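Insulinase family protease (Yersinia pestis, PDB 3GO9) probably acts as, or derives from, a zinc-dependent peptidase of the insulinase (M16) family, though its substrates are not established. Local coordinates at residues F300-Q305 with A353-N358; Q437-V442 with E459-I464. One frame throughout, in Å; residues are numbered along the deposited sequence. Where two conformers were deposited one is given.

Contact 1 of 2, residues F300-Q305 with A353-N358; sequences FWHIKQ and AALRAN. With ZN (zinc ion), chain D.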
loop_
_atom_site.group_PDB
_atom_site.type_symbol
_atom_site.label_atom_id
_atom_site.label_comp_id
_atom_site.label_asym_id
_atom_site.label_seq_id
_atom_site.Cartn_x
_atom_site.Cartn_y
_atom_site.Cartn_z
ATOM N N PHE A 300 8.387 0.600 19.656
ATOM C CA PHE A 300 7.445 1.703 19.621
ATOM C C PHE A 300 6.547 1.667 20.829
ATOM O O PHE A 300 6.263 2.690 21.489
ATOM C CB PHE A 300 6.605 1.727 18.372
ATOM C CG PHE A 300 5.809 2.967 18.278
ATOM C CD1 PHE A 300 6.463 4.205 18.188
ATOM C CD2 PHE A 300 4.437 2.931 18.359
ATOM C CE1 PHE A 300 5.755 5.360 18.132
ATOM C CE2 PHE A 300 3.714 4.126 18.285
ATOM C CZ PHE A 300 4.392 5.330 18.152
ATOM N N TRP A 301 6.132 0.461 21.152
ATOM C CA TRP A 301 5.345 0.190 22.316
ATOM C C TRP A 301 6.016 0.702 23.616
ATOM O O TRP A 301 5.378 1.369 24.423
ATOM C CB TRP A 301 5.141 -1.312 22.357
ATOM C CG TRP A 301 4.603 -1.831 23.560
ATOM C CD1 TRP A 301 3.320 -1.736 23.988
ATOM C CD2 TRP A 301 5.307 -2.619 24.543
ATOM N NE1 TRP A 301 3.178 -2.400 25.179
ATOM C CE2 TRP A 301 4.380 -2.951 25.541
ATOM C CE3 TRP A 301 6.634 -3.075 24.666
ATOM C CZ2 TRP A 301 4.728 -3.700 26.668
ATOM C CZ3 TRP A 301 6.975 -3.819 25.779
ATOM C CH2 TRP A 301 6.022 -4.125 26.770
ATOM N N HIS A 302 7.299 0.410 23.757
ATOM C CA HIS A 302 8.056 0.781 24.957
ATOM C C HIS A 302 8.171 2.294 25.071
ATOM O O HIS A 302 7.969 2.842 26.161
ATOM C CB HIS A 302 9.445 0.240 24.871
ATOM C CG HIS A 302 10.305 0.631 26.013
ATOM N ND1 HIS A 302 10.280 -0.046 27.203
ATOM C CD2 HIS A 302 11.232 1.610 26.147
ATOM C CE1 HIS A 302 11.124 0.530 28.048
ATOM N NE2 HIS A 302 11.707 1.543 27.435
ATOM N N ILE A 303 8.527 2.944 23.970
ATOM C CA ILE A 303 8.669 4.421 23.965
ATOM C C ILE A 303 7.315 5.053 24.271
ATOM O O ILE A 303 7.238 5.987 25.080
ATOM C CB ILE A 303 9.301 4.993 22.687
ATOM C CG1 ILE A 303 10.714 4.429 22.445
ATOM C CG2 ILE A 303 9.360 6.549 22.748
ATOM C CD1 ILE A 303 11.239 4.745 21.069
ATOM N N LYS A 304 6.234 4.544 23.684
ATOM C CA LYS A 304 4.923 5.086 23.976
ATOM C C LYS A 304 4.585 4.983 25.432
ATOM O O LYS A 304 4.019 5.929 25.986
ATOM C CB LYS A 304 3.835 4.342 23.198
ATOM C CG LYS A 304 3.761 4.700 21.753
ATOM C CD LYS A 304 2.316 4.531 21.247
ATOM C CE LYS A 304 1.691 3.158 21.592
ATOM N NZ LYS A 304 0.944 3.181 22.903
ATOM N N GLN A 305 4.885 3.841 26.042
ATOM C CA GLN A 305 4.573 3.655 27.454
ATOM C C GLN A 305 5.389 4.631 28.295
ATOM O O GLN A 305 4.867 5.160 29.274
ATOM C CB GLN A 305 4.897 2.254 27.970
ATOM C CG GLN A 305 4.421 1.131 27.100
ATOM C CD GLN A 305 4.036 -0.074 27.897
ATOM O OE1 GLN A 305 4.904 -0.846 28.351
ATOM N NE2 GLN A 305 2.720 -0.260 28.083
ATOM N N ALA A 353 18.999 4.439 22.582
ATOM C CA ALA A 353 20.310 4.077 23.087
ATOM C C ALA A 353 20.181 2.986 24.154
ATOM O O ALA A 353 20.961 2.032 24.164
ATOM C CB ALA A 353 21.003 5.247 23.631
ATOM N N ALA A 354 19.224 3.161 25.048
ATOM C CA ALA A 354 18.999 2.167 26.115
ATOM C C ALA A 354 18.498 0.849 25.550
ATOM O O ALA A 354 18.965 -0.238 25.942
ATOM C CB ALA A 354 18.005 2.735 27.191
ATOM N N LEU A 355 17.571 0.907 24.603
ATOM C CA LEU A 355 17.045 -0.313 24.001
ATOM C C LEU A 355 18.092 -1.058 23.165
ATOM O O LEU A 355 18.142 -2.298 23.180
ATOM C CB LEU A 355 15.801 -0.030 23.154
ATOM C CG LEU A 355 14.523 0.344 23.954
ATOM C CD1 LEU A 355 13.499 1.066 23.022
ATOM C CD2 LEU A 355 13.895 -0.856 24.687
ATOM N N ARG A 356 18.909 -0.302 22.462
ATOM C CA ARG A 356 20.055 -0.880 21.731
ATOM C C ARG A 356 20.979 -1.650 22.673
ATOM O O ARG A 356 21.460 -2.746 22.337
ATOM C CB ARG A 356 20.850 0.204 21.020
ATOM C CG ARG A 356 21.843 -0.350 20.038
ATOM C CD ARG A 356 22.657 0.774 19.414
ATOM N NE ARG A 356 23.359 1.551 20.436
ATOM C CZ ARG A 356 24.021 2.681 20.204
ATOM N NH1 ARG A 356 24.140 3.158 18.973
ATOM N NH2 ARG A 356 24.612 3.317 21.216
ATOM N N ALA A 357 21.295 -1.059 23.808
ATOM C CA ALA A 357 22.285 -1.629 24.711
ATOM C C ALA A 357 21.727 -2.792 25.509
ATOM O O ALA A 357 22.387 -3.848 25.608
ATOM C CB ALA A 357 22.823 -0.556 25.651
ATOM N N ASN A 358 20.502 -2.631 26.005
ATOM C CA ASN A 358 19.941 -3.529 27.002
ATOM C C ASN A 358 18.613 -4.180 26.682
ATOM O O ASN A 358 18.231 -5.174 27.335
ATOM C CB ASN A 358 19.827 -2.749 28.307
ATOM C CG ASN A 358 21.193 -2.301 28.819
ATOM O OD1 ASN A 358 21.387 -1.148 29.227
ATOM N ND2 ASN A 358 22.149 -3.224 28.785
HETATM ZN ZN ZN D . 12.986 2.961 28.119
HETATM O O HOH W 1 14.834 2.233 28.195
#
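His-302 and Leu-355 meet in a buried helix-to-helix packing contact, where helix 283-309 lies beside the C-terminal end of helix 341-358 in the M16 inactive-domain region. The two side chains run alongside each other, each pointing toward the other's helix. That brings the methyl CD2 of Leu-355 over one face of the imidazole, 4.1 Å from the ring centroid and 18° off its normal, a CH-pi contact displaced toward the rim on the CG-CD2 side. The other methyl, CD1, reaches His-302 CD2 at 3.9 Å and also touches Ile-303, whose CG1 lies 4.4 Å from Leu-355 CD1. With CG anti to the backbone N (chi1 177°), the histidine sends its ring out toward helix 341-358, with NE2 at the far end. There NE2 binds a zinc ion at 2.0 Å. A water sits at the same distance from the metal, and Glu-351, one turn before Leu-355, also binds it. Metal bond and methyl contact together should restrict the tilt of the imidazole. Further along the interface Ile-303 packs on Phe-347 and Leu-352. What results is an interhelical zinc site, one histidine and one carboxylate from neighbouring helices, with a leucine against the imidazole face.

Contact 2 of 2, residues Q437-V442 with E459-I464; sequences QDTTLV and EIYNGI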
loop_
_atom_site.group_PDB
_atom_site.type_symbol
_atom_site.label_atom_id
_atom_site.label_comp_id
_atom_site.label_asym_id
_atom_site.label_seq_id
_atom_site.Cartn_x
_atom_site.Cartn_y
_atom_site.Cartn_z
ATOM N N GLN A 437 21.968 0.003 13.157
ATOM C CA GLN A 437 22.002 0.599 11.843
ATOM C C GLN A 437 21.629 2.078 12.028
ATOM O O GLN A 437 20.637 2.391 12.666
ATOM C CB GLN A 437 21.032 -0.133 10.920
ATOM C CG GLN A 437 21.107 -1.715 10.958
ATOM C CD GLN A 437 22.531 -2.286 11.126
ATOM O OE1 GLN A 437 23.482 -1.859 10.441
ATOM N NE2 GLN A 437 22.681 -3.248 12.058
ATOM N N ASP A 438 22.450 2.987 11.515
ATOM C CA ASP A 438 22.216 4.412 11.770
ATOM C C ASP A 438 20.841 4.788 11.209
ATOM O O ASP A 438 20.509 4.405 10.112
ATOM C CB ASP A 438 23.253 5.264 11.040
ATOM C CG ASP A 438 24.677 5.127 11.610
ATOM O OD1 ASP A 438 24.892 4.442 12.624
ATOM O OD2 ASP A 438 25.584 5.729 11.000
ATOM N N THR A 439 20.095 5.559 11.975
ATOM C CA THR A 439 18.894 6.180 11.445
ATOM C C THR A 439 19.274 7.315 10.491
ATOM O O THR A 439 20.436 7.779 10.421
ATOM C CB THR A 439 17.987 6.719 12.591
ATOM O OG1 THR A 439 16.658 6.848 12.088
ATOM C CG2 THR A 439 18.508 8.033 13.125
ATOM N N THR A 440 18.259 7.745 9.717
ATOM C CA THR A 440 18.337 8.898 8.873
ATOM C C THR A 440 17.383 9.928 9.423
ATOM O O THR A 440 16.201 9.614 9.596
ATOM C CB THR A 440 17.978 8.542 7.453
ATOM O OG1 THR A 440 18.951 7.592 6.967
ATOM C CG2 THR A 440 17.978 9.765 6.556
ATOM N N LEU A 441 17.885 11.123 9.696
ATOM C CA LEU A 441 17.058 12.194 10.259
ATOM C C LEU A 441 16.410 13.013 9.178
ATOM O O LEU A 441 17.093 13.697 8.400
ATOM C CB LEU A 441 17.838 13.118 11.178
ATOM C CG LEU A 441 18.610 12.497 12.317
ATOM C CD1 LEU A 441 19.336 13.607 13.143
ATOM C CD2 LEU A 441 17.688 11.668 13.176
ATOM N N VAL A 442 15.083 13.026 9.175
ATOM C CA VAL A 442 14.341 13.801 8.192
ATOM C C VAL A 442 13.442 14.778 8.950
ATOM O O VAL A 442 12.486 14.361 9.579
ATOM C CB VAL A 442 13.531 12.896 7.285
ATOM C CG1 VAL A 442 12.695 13.808 6.328
ATOM C CG2 VAL A 442 14.429 11.899 6.521
ATOM N N GLU A 459 24.628 16.022 15.103
ATOM C CA GLU A 459 25.724 15.918 16.066
ATOM C C GLU A 459 25.232 15.610 17.477
ATOM O O GLU A 459 25.777 14.722 18.148
ATOM C CB GLU A 459 26.557 17.199 16.060
ATOM C CG GLU A 459 27.295 17.438 14.742
ATOM C CD GLU A 459 28.140 18.695 14.779
ATOM O OE1 GLU A 459 28.446 19.197 15.889
ATOM O OE2 GLU A 459 28.509 19.180 13.701
ATOM N N ILE A 460 24.184 16.334 17.909
ATOM C CA ILE A 460 23.528 16.111 19.204
ATOM C C ILE A 460 23.024 14.672 19.307
ATOM O O ILE A 460 23.293 13.959 20.270
ATOM C CB ILE A 460 22.364 17.128 19.420
ATOM C CG1 ILE A 460 22.913 18.539 19.644
ATOM C CG2 ILE A 460 21.473 16.748 20.595
ATOM C CD1 ILE A 460 21.843 19.648 19.606
ATOM N N TYR A 461 22.329 14.230 18.272
ATOM C CA TYR A 461 21.824 12.875 18.169
ATOM C C TYR A 461 22.966 11.865 18.245
ATOM O O TYR A 461 22.899 10.879 18.999
ATOM C CB TYR A 461 21.039 12.691 16.848
ATOM C CG TYR A 461 20.492 11.296 16.684
ATOM C CD1 TYR A 461 19.261 10.934 17.211
ATOM C CD2 TYR A 461 21.193 10.325 15.973
ATOM C CE1 TYR A 461 18.783 9.657 17.061
ATOM C CE2 TYR A 461 20.727 9.078 15.810
ATOM C CZ TYR A 461 19.518 8.730 16.364
ATOM O OH TYR A 461 19.012 7.481 16.213
ATOM N N ASN A 462 24.014 12.101 17.461
ATOM C CA ASN A 462 25.175 11.180 17.493
ATOM C C ASN A 462 25.773 11.048 18.894
ATOM O O ASN A 462 26.193 9.969 19.304
ATOM C CB ASN A 462 26.237 11.631 16.495
ATOM C CG ASN A 462 25.818 11.387 15.060
ATOM O OD1 ASN A 462 24.833 10.674 14.783
ATOM N ND2 ASN A 462 26.573 11.969 14.124
ATOM N N GLY A 463 25.763 12.146 19.644
ATOM C CA GLY A 463 26.283 12.130 21.016
ATOM C C GLY A 463 25.545 11.133 21.897
ATOM O O GLY A 463 26.150 10.378 22.648
ATOM N N ILE A 464 24.217 11.105 21.762
ATOM C CA ILE A 464 23.385 10.224 22.589
ATOM C C ILE A 464 23.540 8.783 22.165
ATOM O O ILE A 464 23.549 7.867 22.993
ATOM C CB ILE A 464 21.910 10.639 22.534
ATOM C CG1 ILE A 464 21.729 12.044 23.119
ATOM C CG2 ILE A 464 21.026 9.611 23.261
ATOM C CD1 ILE A 464 20.485 12.747 22.601
HETATM O O HOH W 2 20.702 5.785 14.825
#
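Tyr-461 reaches from helix 454-465 to Thr-439, just before strand 440-446, and to Leu-441 within it, so this is a helix packed on one face of a mixed beta-sheet: the helix follows the strand in sequence and turns back against the five-stranded sheet. The tyrosine crosses both partners at a slant. Its chi1 of 180° sets CG opposite the backbone N and carries the phenol away from the helix toward the strand, the hydroxyl leading. Leu-441 comes in nearer the root of the side chain, its CD1 4.2 Å from Tyr-461 CB, while its other methyl, CD2, lies over one face of the ring. Thr-439 meets the far end. Its methyl CG2 approaches obliquely, 3.5 Å from Tyr-461 CZ and 3.2 Å from Tyr-461 OH, a close fit. The threonine's hydroxyl is engaged by the carbonyl of Met-272 on the adjacent strand 267-276, which would help hold the methyl against the phenol. Leu-441 and Thr-439 both also pack on Leu-271 of that strand. The phenol oxygen gains a polar link through a water lying in the ring plane at the edge: this water is 2.8 Å from Tyr-461 OH and accepts the backbone N-H of Thr-439 at 2.9 Å.

Overall arrangement
Contact 1 comes first in the chain and is complete before contact 2 begins; their centres lie about 16 Å apart, both in the same part of the molecule. Helix 341-358 connects them: it supplies 353-358 to contact 1, and it also packs against Ile-460 and Ile-464 of helix 454-465, the helix of contact 2. The two meet directly where Ala-353 CB packs 3.7 Å from Ile-464 O. Strand 440-446 belongs to the five-stranded sheet that also holds strand 316-324, on which Phe-300 and Ile-303 rest. Thus the C-terminal strand and helix share one sheet and one helical layer with the segments of contact 1.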